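Local coordinates for GTPase activator-like protein (Chaetomium thermophilum, PDB 5HIU), which probably acts as a GTPase activator, as the TSC2 subunit of the tuberous sclerosis complex, this chain being its all-helical N-terminal part without the RapGAP domain, at residues P22-L27 / V51-N56; H104-P109 / L119-Q124; Q149-A154 / M219-E224; V318-L323 / I362-H367. All blocks are in the same frame, centred on the assembly; numbering follows the deposited sequence.

Contact 1: residues P22-L27 / V51-N56; sequences PEQADL and VDFPLN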
loop_
_atom_site.group_PDB
_atom_site.type_symbol
_atom_site.label_atom_id
_atom_site.label_comp_id
_atom_site.label_asym_id
_atom_site.label_seq_id
_atom_site.Cartn_x
_atom_site.Cartn_y
_atom_site.Cartn_z
ATOM N N PRO A 22 4.422 46.638 20.218
ATOM C CA PRO A 22 5.683 47.194 20.722
ATOM C C PRO A 22 6.461 46.195 21.597
ATOM O O PRO A 22 7.690 46.275 21.687
ATOM C CB PRO A 22 5.229 48.413 21.533
ATOM C CG PRO A 22 3.842 48.084 21.968
ATOM C CD PRO A 22 3.248 47.247 20.874
ATOM N N GLU A 23 5.741 45.265 22.232
ATOM C CA GLU A 23 6.358 44.170 22.977
ATOM C C GLU A 23 7.019 43.216 22.002
ATOM O O GLU A 23 8.199 42.904 22.130
ATOM C CB GLU A 23 5.317 43.420 23.810
ATOM C CG GLU A 23 4.752 44.246 24.958
ATOM C CD GLU A 23 3.712 43.501 25.777
ATOM O OE1 GLU A 23 3.407 42.331 25.452
ATOM O OE2 GLU A 23 3.200 44.091 26.753
ATOM N N GLN A 24 6.245 42.770 21.016
ATOM C CA GLN A 24 6.767 41.947 19.923
ATOM C C GLN A 24 7.949 42.633 19.213
ATOM O O GLN A 24 8.888 41.977 18.774
ATOM C CB GLN A 24 5.651 41.618 18.917
ATOM C CG GLN A 24 4.546 40.700 19.450
ATOM C CD GLN A 24 3.367 40.556 18.490
ATOM O OE1 GLN A 24 2.965 41.513 17.832
ATOM N NE2 GLN A 24 2.804 39.354 18.412
ATOM N N ALA A 25 7.901 43.956 19.105
ATOM C CA ALA A 25 9.005 44.713 18.514
ATOM C C ALA A 25 10.293 44.437 19.285
ATOM O O ALA A 25 11.307 44.046 18.691
ATOM C CB ALA A 25 8.687 46.204 18.489
ATOM N N ASP A 26 10.228 44.620 20.607
ATOM C CA ASP A 26 11.325 44.261 21.514
ATOM C C ASP A 26 11.829 42.842 21.284
ATOM O O ASP A 26 12.993 42.630 20.935
ATOM C CB ASP A 26 10.879 44.370 22.973
ATOM C CG ASP A 26 10.844 45.787 23.470
ATOM O OD1 ASP A 26 11.236 46.712 22.720
ATOM O OD2 ASP A 26 10.427 45.972 24.632
ATOM N N LEU A 27 10.941 41.871 21.470
ATOM C CA LEU A 27 11.322 40.459 21.400
ATOM C C LEU A 27 12.102 40.148 20.133
ATOM O O LEU A 27 13.126 39.466 20.183
ATOM C CB LEU A 27 10.093 39.561 21.516
ATOM C CG LEU A 27 9.299 39.728 22.820
ATOM C CD1 LEU A 27 8.117 38.766 22.848
ATOM C CD2 LEU A 27 10.195 39.515 24.033
ATOM N N VAL A 51 1.246 33.275 18.877
ATOM C CA VAL A 51 0.015 32.545 19.210
ATOM C C VAL A 51 -1.125 33.536 19.518
ATOM O O VAL A 51 -2.286 33.305 19.150
ATOM C CB VAL A 51 0.229 31.550 20.393
ATOM C CG1 VAL A 51 -1.092 31.075 20.990
ATOM C CG2 VAL A 51 1.043 30.347 19.950
ATOM N N ASP A 52 -0.785 34.643 20.173
ATOM C CA ASP A 52 -1.779 35.631 20.593
ATOM C C ASP A 52 -2.067 36.723 19.550
ATOM O O ASP A 52 -2.939 37.575 19.754
ATOM C CB ASP A 52 -1.342 36.254 21.924
ATOM C CG ASP A 52 -1.382 35.258 23.065
ATOM O OD1 ASP A 52 -1.225 34.040 22.819
ATOM O OD2 ASP A 52 -1.586 35.685 24.212
ATOM N N PHE A 53 -1.331 36.693 18.443
ATOM C CA PHE A 53 -1.531 37.621 17.341
ATOM C C PHE A 53 -1.222 36.891 16.042
ATOM O O PHE A 53 -0.218 37.154 15.394
ATOM C CB PHE A 53 -0.616 38.835 17.496
ATOM C CG PHE A 53 -0.958 39.721 18.664
ATOM C CD1 PHE A 53 -1.899 40.739 18.534
ATOM C CD2 PHE A 53 -0.322 39.556 19.892
ATOM C CE1 PHE A 53 -2.203 41.565 19.605
ATOM C CE2 PHE A 53 -0.624 40.379 20.968
ATOM C CZ PHE A 53 -1.566 41.383 20.822
ATOM N N PRO A 54 -2.073 35.932 15.673
ATOM C CA PRO A 54 -1.868 35.200 14.422
ATOM C C PRO A 54 -1.953 36.085 13.184
ATOM O O PRO A 54 -1.152 35.932 12.273
ATOM C CB PRO A 54 -3.001 34.181 14.422
ATOM C CG PRO A 54 -3.394 34.037 15.852
ATOM C CD PRO A 54 -3.194 35.387 16.455
ATOM N N LEU A 55 -2.903 37.017 13.167
ATOM C CA LEU A 55 -3.045 37.978 12.060
ATOM C C LEU A 55 -1.797 38.834 11.845
ATOM O O LEU A 55 -1.648 39.461 10.794
ATOM C CB LEU A 55 -4.223 38.931 12.296
ATOM C CG LEU A 55 -5.625 38.379 12.565
ATOM C CD1 LEU A 55 -6.588 39.556 12.709
ATOM C CD2 LEU A 55 -6.083 37.394 11.490
ATOM N N ASN A 56 -0.917 38.890 12.841
ATOM C CA ASN A 56 0.288 39.699 12.733
ATOM C C ASN A 56 1.393 39.040 11.895
ATOM O O ASN A 56 1.474 37.800 11.817
ATOM C CB ASN A 56 0.770 40.094 14.126
ATOM C CG ASN A 56 -0.175 41.081 14.788
ATOM O OD1 ASN A 56 -1.400 40.976 14.639
ATOM N ND2 ASN A 56 0.380 42.053 15.504
#

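Contact 2: residues H104-P109 / L119-Q124; sequences HTLTGP and LVALEQ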
loop_
_atom_site.group_PDB
_atom_site.type_symbol
_atom_site.label_atom_id
_atom_site.label_comp_id
_atom_site.label_asym_id
_atom_site.label_seq_id
_atom_site.Cartn_x
_atom_site.Cartn_y
_atom_site.Cartn_z
ATOM N N HIS A 104 12.040 25.962 2.134
ATOM C CA HIS A 104 13.451 25.623 2.017
ATOM C C HIS A 104 14.186 25.703 3.333
ATOM O O HIS A 104 15.116 24.927 3.568
ATOM C CB HIS A 104 14.093 26.483 0.959
ATOM C CG HIS A 104 13.588 26.161 -0.407
ATOM N ND1 HIS A 104 12.769 27.011 -1.122
ATOM C CD2 HIS A 104 13.736 25.053 -1.165
ATOM C CE1 HIS A 104 12.457 26.451 -2.275
ATOM N NE2 HIS A 104 13.033 25.261 -2.327
ATOM N N THR A 105 13.756 26.624 4.194
ATOM C CA THR A 105 14.264 26.699 5.549
ATOM C C THR A 105 13.913 25.419 6.323
ATOM O O THR A 105 14.776 24.796 6.938
ATOM C CB THR A 105 13.649 27.901 6.286
ATOM O OG1 THR A 105 14.018 29.109 5.638
ATOM C CG2 THR A 105 14.080 27.960 7.742
ATOM N N LEU A 106 12.643 25.034 6.298
ATOM C CA LEU A 106 12.213 23.918 7.120
ATOM C C LEU A 106 12.622 22.542 6.590
ATOM O O LEU A 106 12.698 21.610 7.365
ATOM C CB LEU A 106 10.708 23.973 7.353
ATOM C CG LEU A 106 9.791 23.443 6.246
ATOM C CD1 LEU A 106 9.587 21.922 6.291
ATOM C CD2 LEU A 106 8.443 24.154 6.337
ATOM N N THR A 107 12.893 22.407 5.295
ATOM C CA THR A 107 13.074 21.088 4.688
ATOM C C THR A 107 14.511 20.687 4.491
ATOM O O THR A 107 14.796 19.497 4.352
ATOM C CB THR A 107 12.427 21.012 3.304
ATOM O OG1 THR A 107 12.884 22.107 2.501
ATOM C CG2 THR A 107 10.959 21.085 3.424
ATOM N N GLY A 108 15.406 21.665 4.462
ATOM C CA GLY A 108 16.823 21.420 4.207
ATOM C C GLY A 108 17.593 20.811 5.372
ATOM O O GLY A 108 16.988 20.276 6.299
ATOM N N PRO A 109 18.941 20.855 5.300
ATOM C CA PRO A 109 19.839 20.329 6.325
ATOM C C PRO A 109 19.347 20.604 7.734
ATOM O O PRO A 109 19.210 21.759 8.128
ATOM C CB PRO A 109 21.143 21.092 6.061
ATOM C CG PRO A 109 21.132 21.349 4.587
ATOM C CD PRO A 109 19.701 21.272 4.101
ATOM N N LEU A 119 8.566 17.589 9.901
ATOM C CA LEU A 119 7.294 16.931 9.617
ATOM C C LEU A 119 6.144 17.835 9.953
ATOM O O LEU A 119 5.325 18.143 9.096
ATOM C CB LEU A 119 7.152 15.741 10.562
ATOM C CG LEU A 119 6.781 14.303 10.215
ATOM C CD1 LEU A 119 5.448 14.188 9.498
ATOM C CD2 LEU A 119 7.847 13.623 9.390
ATOM N N VAL A 120 6.087 18.270 11.209
ATOM C CA VAL A 120 4.981 19.101 11.672
ATOM C C VAL A 120 4.998 20.458 10.934
ATOM O O VAL A 120 3.960 20.956 10.490
ATOM C CB VAL A 120 5.028 19.302 13.201
ATOM C CG1 VAL A 120 4.057 20.377 13.641
ATOM C CG2 VAL A 120 4.736 17.997 13.935
ATOM N N ALA A 121 6.180 21.038 10.778
ATOM C CA ALA A 121 6.281 22.285 10.059
ATOM C C ALA A 121 5.682 22.119 8.694
ATOM O O ALA A 121 4.811 22.901 8.282
ATOM C CB ALA A 121 7.725 22.721 9.932
ATOM N N LEU A 122 6.131 21.101 7.980
ATOM C CA LEU A 122 5.663 20.940 6.617
ATOM C C LEU A 122 4.147 20.722 6.609
ATOM O O LEU A 122 3.418 21.351 5.852
ATOM C CB LEU A 122 6.388 19.800 5.929
ATOM C CG LEU A 122 6.050 19.648 4.446
ATOM C CD1 LEU A 122 6.298 20.936 3.666
ATOM C CD2 LEU A 122 6.875 18.530 3.849
ATOM N N GLU A 123 3.689 19.846 7.491
ATOM C CA GLU A 123 2.284 19.563 7.640
ATOM C C GLU A 123 1.501 20.851 7.856
ATOM O O GLU A 123 0.474 21.053 7.206
ATOM C CB GLU A 123 2.101 18.586 8.799
ATOM C CG GLU A 123 0.705 18.479 9.377
ATOM C CD GLU A 123 0.696 17.606 10.620
ATOM O OE1 GLU A 123 0.995 16.411 10.469
ATOM O OE2 GLU A 123 0.419 18.116 11.737
ATOM N N GLN A 124 1.992 21.724 8.744
ATOM C CA GLN A 124 1.325 22.988 9.030
ATOM C C GLN A 124 1.472 23.979 7.915
ATOM O O GLN A 124 0.557 24.731 7.658
ATOM C CB GLN A 124 1.853 23.616 10.305
ATOM C CG GLN A 124 1.533 22.808 11.546
ATOM C CD GLN A 124 0.039 22.563 11.739
ATOM O OE1 GLN A 124 -0.770 23.501 11.749
ATOM N NE2 GLN A 124 -0.332 21.290 11.903
#

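Contact 3: residues Q149-A154 / M219-E224; sequences QAYRAA and MLTSVE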
loop_
_atom_site.group_PDB
_atom_site.type_symbol
_atom_site.label_atom_id
_atom_site.label_comp_id
_atom_site.label_asym_id
_atom_site.label_seq_id
_atom_site.Cartn_x
_atom_site.Cartn_y
_atom_site.Cartn_z
ATOM N N GLN A 149 14.232 8.124 4.651
ATOM C CA GLN A 149 14.759 8.479 5.952
ATOM C C GLN A 149 13.880 7.890 7.024
ATOM O O GLN A 149 14.374 7.174 7.906
ATOM C CB GLN A 149 14.789 9.990 6.145
ATOM C CG GLN A 149 15.979 10.709 5.530
ATOM C CD GLN A 149 16.036 12.183 5.931
ATOM O OE1 GLN A 149 15.497 12.600 6.983
ATOM N NE2 GLN A 149 16.686 12.988 5.091
ATOM N N ALA A 150 12.577 8.173 6.951
ATOM C CA ALA A 150 11.700 7.898 8.092
ATOM C C ALA A 150 11.589 6.409 8.331
ATOM O O ALA A 150 11.703 5.926 9.461
ATOM C CB ALA A 150 10.326 8.503 7.906
ATOM N N TYR A 151 11.392 5.672 7.257
ATOM C CA TYR A 151 11.350 4.241 7.379
ATOM C C TYR A 151 12.672 3.693 7.956
ATOM O O TYR A 151 12.652 2.999 8.973
ATOM C CB TYR A 151 11.027 3.577 6.050
ATOM C CG TYR A 151 11.106 2.103 6.222
ATOM C CD1 TYR A 151 10.179 1.449 7.016
ATOM C CD2 TYR A 151 12.142 1.371 5.664
ATOM C CE1 TYR A 151 10.240 0.094 7.207
ATOM C CE2 TYR A 151 12.219 0.004 5.851
ATOM C CZ TYR A 151 11.261 -0.627 6.621
ATOM O OH TYR A 151 11.338 -1.978 6.834
ATOM N N ARG A 152 13.799 4.027 7.324
ATOM C CA ARG A 152 15.133 3.613 7.815
ATOM C C ARG A 152 15.258 3.777 9.331
ATOM O O ARG A 152 15.696 2.859 10.024
ATOM C CB ARG A 152 16.245 4.402 7.118
ATOM C CG ARG A 152 17.632 3.789 7.265
ATOM C CD ARG A 152 18.562 4.175 6.120
ATOM N NE ARG A 152 18.028 3.742 4.820
ATOM C CZ ARG A 152 18.519 2.766 4.049
ATOM N NH1 ARG A 152 19.604 2.083 4.400
ATOM N NH2 ARG A 152 17.920 2.481 2.891
ATOM N N ALA A 153 14.835 4.934 9.837
ATOM C CA ALA A 153 14.934 5.226 11.265
ATOM C C ALA A 153 13.941 4.438 12.111
ATOM O O ALA A 153 14.166 4.225 13.300
ATOM C CB ALA A 153 14.767 6.715 11.521
ATOM N N ALA A 154 12.832 4.009 11.532
ATOM C CA ALA A 154 11.903 3.195 12.309
ATOM C C ALA A 154 12.424 1.788 12.398
ATOM O O ALA A 154 12.344 1.171 13.448
ATOM C CB ALA A 154 10.513 3.210 11.704
ATOM N N MET A 219 7.215 -4.956 1.478
ATOM C CA MET A 219 7.800 -6.279 1.514
ATOM C C MET A 219 8.784 -6.473 2.636
ATOM O O MET A 219 9.325 -7.557 2.783
ATOM C CB MET A 219 8.442 -6.599 0.166
ATOM C CG MET A 219 7.428 -6.640 -0.968
ATOM S SD MET A 219 5.965 -7.643 -0.584
ATOM C CE MET A 219 6.785 -9.237 -0.527
ATOM N N LEU A 220 9.059 -5.453 3.433
ATOM C CA LEU A 220 9.941 -5.673 4.569
ATOM C C LEU A 220 9.598 -4.691 5.615
ATOM O O LEU A 220 10.096 -3.596 5.616
ATOM C CB LEU A 220 11.423 -5.596 4.174
ATOM C CG LEU A 220 11.977 -4.391 3.407
ATOM C CD1 LEU A 220 12.570 -3.340 4.329
ATOM C CD2 LEU A 220 13.062 -4.848 2.453
ATOM N N THR A 221 8.668 -5.049 6.473
ATOM C CA THR A 221 8.346 -4.201 7.600
ATOM C C THR A 221 7.737 -5.081 8.647
ATOM O O THR A 221 6.915 -5.947 8.350
ATOM C CB THR A 221 7.396 -3.052 7.222
ATOM O OG1 THR A 221 7.106 -2.262 8.377
ATOM C CG2 THR A 221 6.099 -3.576 6.650
ATOM N N SER A 222 8.157 -4.864 9.883
ATOM C CA SER A 222 7.752 -5.720 10.977
ATOM C C SER A 222 6.393 -5.287 11.502
ATOM O O SER A 222 5.797 -6.002 12.302
ATOM C CB SER A 222 8.829 -5.708 12.074
ATOM O OG SER A 222 9.368 -4.414 12.305
ATOM N N VAL A 223 5.896 -4.136 11.024
ATOM C CA VAL A 223 4.704 -3.493 11.588
ATOM C C VAL A 223 3.557 -3.348 10.580
ATOM O O VAL A 223 3.632 -2.616 9.598
ATOM C CB VAL A 223 5.037 -2.108 12.178
ATOM C CG1 VAL A 223 3.878 -1.618 13.037
ATOM C CG2 VAL A 223 6.316 -2.173 13.005
ATOM N N GLU A 224 2.487 -4.063 10.869
ATOM C CA GLU A 224 1.293 -4.112 10.066
ATOM C C GLU A 224 0.754 -2.721 9.719
ATOM O O GLU A 224 0.257 -2.494 8.609
ATOM C CB GLU A 224 0.262 -4.934 10.838
ATOM C CG GLU A 224 -1.142 -4.929 10.292
ATOM C CD GLU A 224 -1.933 -6.147 10.722
ATOM O OE1 GLU A 224 -1.337 -7.089 11.285
ATOM O OE2 GLU A 224 -3.158 -6.175 10.491
#

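Contact 4: residues V318-L323 / I362-H367; sequences VLQKLL and INSLFH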
loop_
_atom_site.group_PDB
_atom_site.type_symbol
_atom_site.label_atom_id
_atom_site.label_comp_id
_atom_site.label_asym_id
_atom_site.label_seq_id
_atom_site.Cartn_x
_atom_site.Cartn_y
_atom_site.Cartn_z
ATOM N N VAL A 318 -6.731 -13.336 -5.387
ATOM C CA VAL A 318 -7.298 -12.146 -5.996
ATOM C C VAL A 318 -8.204 -12.560 -7.141
ATOM O O VAL A 318 -9.243 -11.944 -7.371
ATOM C CB VAL A 318 -6.189 -11.163 -6.470
ATOM C CG1 VAL A 318 -6.756 -10.099 -7.379
ATOM C CG2 VAL A 318 -5.515 -10.509 -5.275
ATOM N N LEU A 319 -7.811 -13.621 -7.841
ATOM C CA LEU A 319 -8.610 -14.147 -8.952
ATOM C C LEU A 319 -9.930 -14.713 -8.459
ATOM O O LEU A 319 -10.970 -14.488 -9.048
ATOM C CB LEU A 319 -7.839 -15.208 -9.757
ATOM C CG LEU A 319 -6.847 -14.619 -10.769
ATOM C CD1 LEU A 319 -5.873 -15.661 -11.337
ATOM C CD2 LEU A 319 -7.606 -13.929 -11.884
ATOM N N GLN A 320 -9.890 -15.451 -7.371
ATOM C CA GLN A 320 -11.110 -16.011 -6.830
ATOM C C GLN A 320 -12.065 -14.892 -6.501
ATOM O O GLN A 320 -13.246 -15.000 -6.720
ATOM C CB GLN A 320 -10.801 -16.812 -5.580
ATOM C CG GLN A 320 -12.024 -17.320 -4.855
ATOM C CD GLN A 320 -11.652 -18.296 -3.759
ATOM O OE1 GLN A 320 -10.707 -19.097 -3.889
ATOM N NE2 GLN A 320 -12.382 -18.235 -2.664
ATOM N N LYS A 321 -11.534 -13.809 -5.971
ATOM C CA LYS A 321 -12.345 -12.651 -5.622
ATOM C C LYS A 321 -12.794 -11.915 -6.901
ATOM O O LYS A 321 -13.974 -11.604 -7.061
ATOM C CB LYS A 321 -11.548 -11.754 -4.674
ATOM C CG LYS A 321 -12.344 -10.674 -3.963
ATOM C CD LYS A 321 -13.420 -11.194 -3.017
ATOM C CE LYS A 321 -14.304 -10.046 -2.515
ATOM N NZ LYS A 321 -15.602 -10.506 -1.941
ATOM N N LEU A 322 -11.868 -11.703 -7.833
ATOM C CA LEU A 322 -12.210 -11.057 -9.081
ATOM C C LEU A 322 -13.289 -11.798 -9.847
ATOM O O LEU A 322 -14.254 -11.188 -10.282
ATOM C CB LEU A 322 -10.982 -10.894 -9.978
ATOM C CG LEU A 322 -11.165 -9.941 -11.175
ATOM C CD1 LEU A 322 -11.879 -8.648 -10.796
ATOM C CD2 LEU A 322 -9.827 -9.589 -11.799
ATOM N N LEU A 323 -13.144 -13.112 -9.979
ATOM C CA LEU A 323 -14.081 -13.931 -10.743
ATOM C C LEU A 323 -15.527 -13.931 -10.242
ATOM O O LEU A 323 -16.391 -14.461 -10.922
ATOM C CB LEU A 323 -13.600 -15.373 -10.795
ATOM C CG LEU A 323 -12.401 -15.602 -11.709
ATOM C CD1 LEU A 323 -11.675 -16.870 -11.308
ATOM C CD2 LEU A 323 -12.827 -15.678 -13.164
ATOM N N ILE A 362 -11.850 -22.959 -8.144
ATOM C CA ILE A 362 -12.723 -23.759 -8.993
ATOM C C ILE A 362 -14.073 -23.931 -8.305
ATOM O O ILE A 362 -15.112 -23.793 -8.932
ATOM C CB ILE A 362 -12.090 -25.118 -9.365
ATOM C CG1 ILE A 362 -10.810 -24.906 -10.201
ATOM C CG2 ILE A 362 -13.067 -25.968 -10.172
ATOM C CD1 ILE A 362 -10.016 -26.179 -10.443
ATOM N N ASN A 363 -14.075 -24.156 -7.005
ATOM C CA ASN A 363 -15.344 -24.271 -6.302
ATOM C C ASN A 363 -16.168 -22.999 -6.315
ATOM O O ASN A 363 -17.383 -23.061 -6.257
ATOM C CB ASN A 363 -15.124 -24.709 -4.872
ATOM C CG ASN A 363 -15.134 -26.201 -4.733
ATOM O OD1 ASN A 363 -16.073 -26.853 -5.176
ATOM N ND2 ASN A 363 -14.097 -26.759 -4.121
ATOM N N SER A 364 -15.515 -21.850 -6.388
ATOM C CA SER A 364 -16.242 -20.594 -6.450
ATOM C C SER A 364 -16.763 -20.314 -7.858
ATOM O O SER A 364 -17.666 -19.489 -8.031
ATOM C CB SER A 364 -15.361 -19.435 -6.005
ATOM O OG SER A 364 -14.295 -19.290 -6.915
ATOM N N LEU A 365 -16.172 -20.966 -8.857
ATOM C CA LEU A 365 -16.691 -20.921 -10.228
ATOM C C LEU A 365 -17.990 -21.714 -10.427
ATOM O O LEU A 365 -18.875 -21.271 -11.142
ATOM C CB LEU A 365 -15.653 -21.440 -11.203
ATOM C CG LEU A 365 -14.463 -20.537 -11.427
ATOM C CD1 LEU A 365 -13.562 -21.211 -12.441
ATOM C CD2 LEU A 365 -14.863 -19.146 -11.908
ATOM N N PHE A 366 -18.098 -22.887 -9.817
ATOM C CA PHE A 366 -19.275 -23.709 -9.999
ATOM C C PHE A 366 -20.414 -23.293 -9.084
ATOM O O PHE A 366 -21.573 -23.614 -9.353
ATOM C CB PHE A 366 -18.938 -25.183 -9.801
ATOM C CG PHE A 366 -18.188 -25.785 -10.948
ATOM C CD1 PHE A 366 -18.867 -26.308 -12.036
ATOM C CD2 PHE A 366 -16.808 -25.831 -10.942
ATOM C CE1 PHE A 366 -18.177 -26.856 -13.103
ATOM C CE2 PHE A 366 -16.113 -26.380 -11.999
ATOM C CZ PHE A 366 -16.796 -26.894 -13.085
ATOM N N HIS A 367 -20.089 -22.601 -7.994
ATOM C CA HIS A 367 -21.104 -22.053 -7.082
ATOM C C HIS A 367 -20.676 -20.670 -6.626
ATOM O O HIS A 367 -19.619 -20.515 -6.046
ATOM C CB HIS A 367 -21.298 -22.969 -5.861
ATOM C CG HIS A 367 -22.615 -22.783 -5.163
ATOM N ND1 HIS A 367 -23.186 -23.763 -4.378
ATOM C CD2 HIS A 367 -23.484 -21.743 -5.152
ATOM C CE1 HIS A 367 -24.339 -23.329 -3.901
ATOM N NE2 HIS A 367 -24.544 -22.106 -4.358
#

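Contact 1: residues P22-L27 / V51-N56
Gln-24, in the first turn of helix 22-33, reaches across to Phe-53 and Asn-56, the first and last residues of the type I beta turn that follows helix 36-52. The CA atoms of Gln-24 and Phe-53 are 9.7 Å apart, so a long side chain must bridge the gap. It does so because CG lies anti to the carbonyl carbon (chi1 -67°) and the chain runs on extended, carrying the amide to the turn. Gln-24 NE2 lies 3.5 Å from Phe-53 CD2 and 3.6 Å from Phe-53 CB, oblique to the ring, whose plane is turned 60° from that of the amide.

These helices are the first two of an alpha-solenoid, a fold family to which HEAT-repeat proteins belong, and the touch joins helix 22-33 to the turn at the end of helix 36-52. The turn itself is closed by the backbone bond from Asn-56 N to Phe-53 O, 3.2 Å long. Gln-24 OE1 comes within 3.5 Å of Asn-56 ND2, but with the amide planes 61° apart; its hydrogen-bond partner is instead Ser-21 OG. Gln-24 also touches Ala-49, while Leu-27 packs on Lys-45 and Leu-46 of helix 36-52.

Contact 2: residues H104-P109 / L119-Q124
Leu-106, near the end of helix 96-107, packs its forked tip on Ala-121 and Leu-122 of helix 115-126, and this purely apolar touch is what joins the two segments. The two methyls divide the work: Leu-106 CD2 lies 3.9 Å from Ala-121 CB, and Leu-106 CD1 is equally 3.9 Å from Leu-122 CB. The small Ala-121 lets the backbones come close, with the CA atoms of Leu-106 and Ala-121 6.8 Å apart. CG of Leu-106 stands between its backbone N and carbonyl carbon (chi1 81°), which spreads the fork over the backbone of the facing helix. Leu-122 receives the methyl at its CB, with its own CG anti to the backbone N, and its side chain crosses that of Leu-106 at about a right angle.

Polar bonds lie away from this apolar patch, within or beyond each segment. Gln-124 NE2 donates to Glu-123 OE2 over 3.3 Å, only 6° out of its amide plane but bent to 138° at the hydrogen, Glu-123 OE2 accepting through its anti lone pair. Glu-123 OE1 is taken by Gln-186, and the carbonyl O of Leu-106 accepts from Gln-118 NE2. Gly-108 is where the chain leaves helical geometry, after a weak backbone bond back to His-104 O.

The helices before and after this pair complete the packing: Trp-82 and Ile-86 of helix 75-89 meet Leu-106 and Ala-121 respectively, whereas Met-139, Leu-142 and Trp-146 of helix 139-163 press on Leu-122.

Contact 3: residues Q149-A154 / M219-E224
Tyr-151, projecting from helix 139-163, meets Leu-220 and Thr-221 in the loop between helices 204-219 and 224-240, and the tight part of the contact is all at its phenol end. Tyr-151 OH donates to the carbonyl O of Leu-220; the modelled 2.4 Å is too short to trust, so the bond's geometry is doubtful. Beside this bond Leu-220 CD1 packs 3.7 Å from Tyr-151 CE2. The ring gets there because CG is anti to the backbone N (chi1 176°), which aims the side chain at the loop across a CA separation of 9.0 Å between Tyr-151 and Thr-221.

Such a link, from the side of one helix to the loop joining two later ones, connects segments of the alpha-solenoid 65 residues apart at their closest ends. The packing is looser at Thr-221, whose OG1 sits at the ring edge, near its plane, 4.1 Å from Tyr-151 CE1. That hydroxyl is held by Asp-226 and takes a weak, long bond of 3.5 Å from Val-223 N. Leu-220, although it packs on the ring, is itself exposed, whereas Tyr-151 is buried; Arg-158 of the same helix as Tyr-151 lies against both Tyr-151 and Thr-221.

Contact 4: residues V318-L323 / I362-H367
The backbones approach at two levels, Gln-320 and Ser-364 having CA atoms 6.9 Å apart and Leu-323 and Leu-365 7.5 Å. At the first level the aliphatic part of Gln-320 does the touching: its CG lies 3.6 Å from Ser-364 OG and 4.1 Å from Ser-364 CB. In this glutamine CG is anti to the backbone N (chi1 174°) and the chain beyond it is extended, and its shaft passes the small serine while Arg-360 is also in touch with it. Ser-364 OG turns back to the carbonyl O of Leu-361 one helical turn earlier, a bond that satisfies the buried hydroxyl within its own helix.

The two segments lie at the ends of helices 302-322 and 352-366, far along the alpha-solenoid, with helix 336-348 between them in the sequence. At the second level a leucine pair meets: Leu-365 CD2 sits 4.0 Å from Leu-323 CD1 and 4.1 Å from Leu-323 CB, the two side chains lying at a slant to each other. Both have CG anti to the carbonyl carbon, and in Leu-365 this brings the end of the side chain nearer to the facing segment than its base suggests. Leu-361 adds a further apolar face against Leu-319 and Leu-323. Asn-374 bonds to both segments, its ND2 to Leu-323 O and its backbone to that of Leu-365.

Overall arrangement
The four contacts follow one another along the chain, each closing before the next opens, as expected of a solenoid built of successive helices and containing no strand. Contacts 1 and 2 lie on the same side of the chain's centre, their centres 23 Å apart; contacts 2 and 3 have centres about 22 Å apart and are linked by consecutive helices, 115-126 and 139-163. From contact 3 to contact 4 the centres are about 34 Å apart. Contacts 1 and 4, on opposite sides of the chain's centre, have centres about 66 Å apart, which measures the elongated shape. None touches another; each joins helices or loops near one another, as in an elongated solenoid.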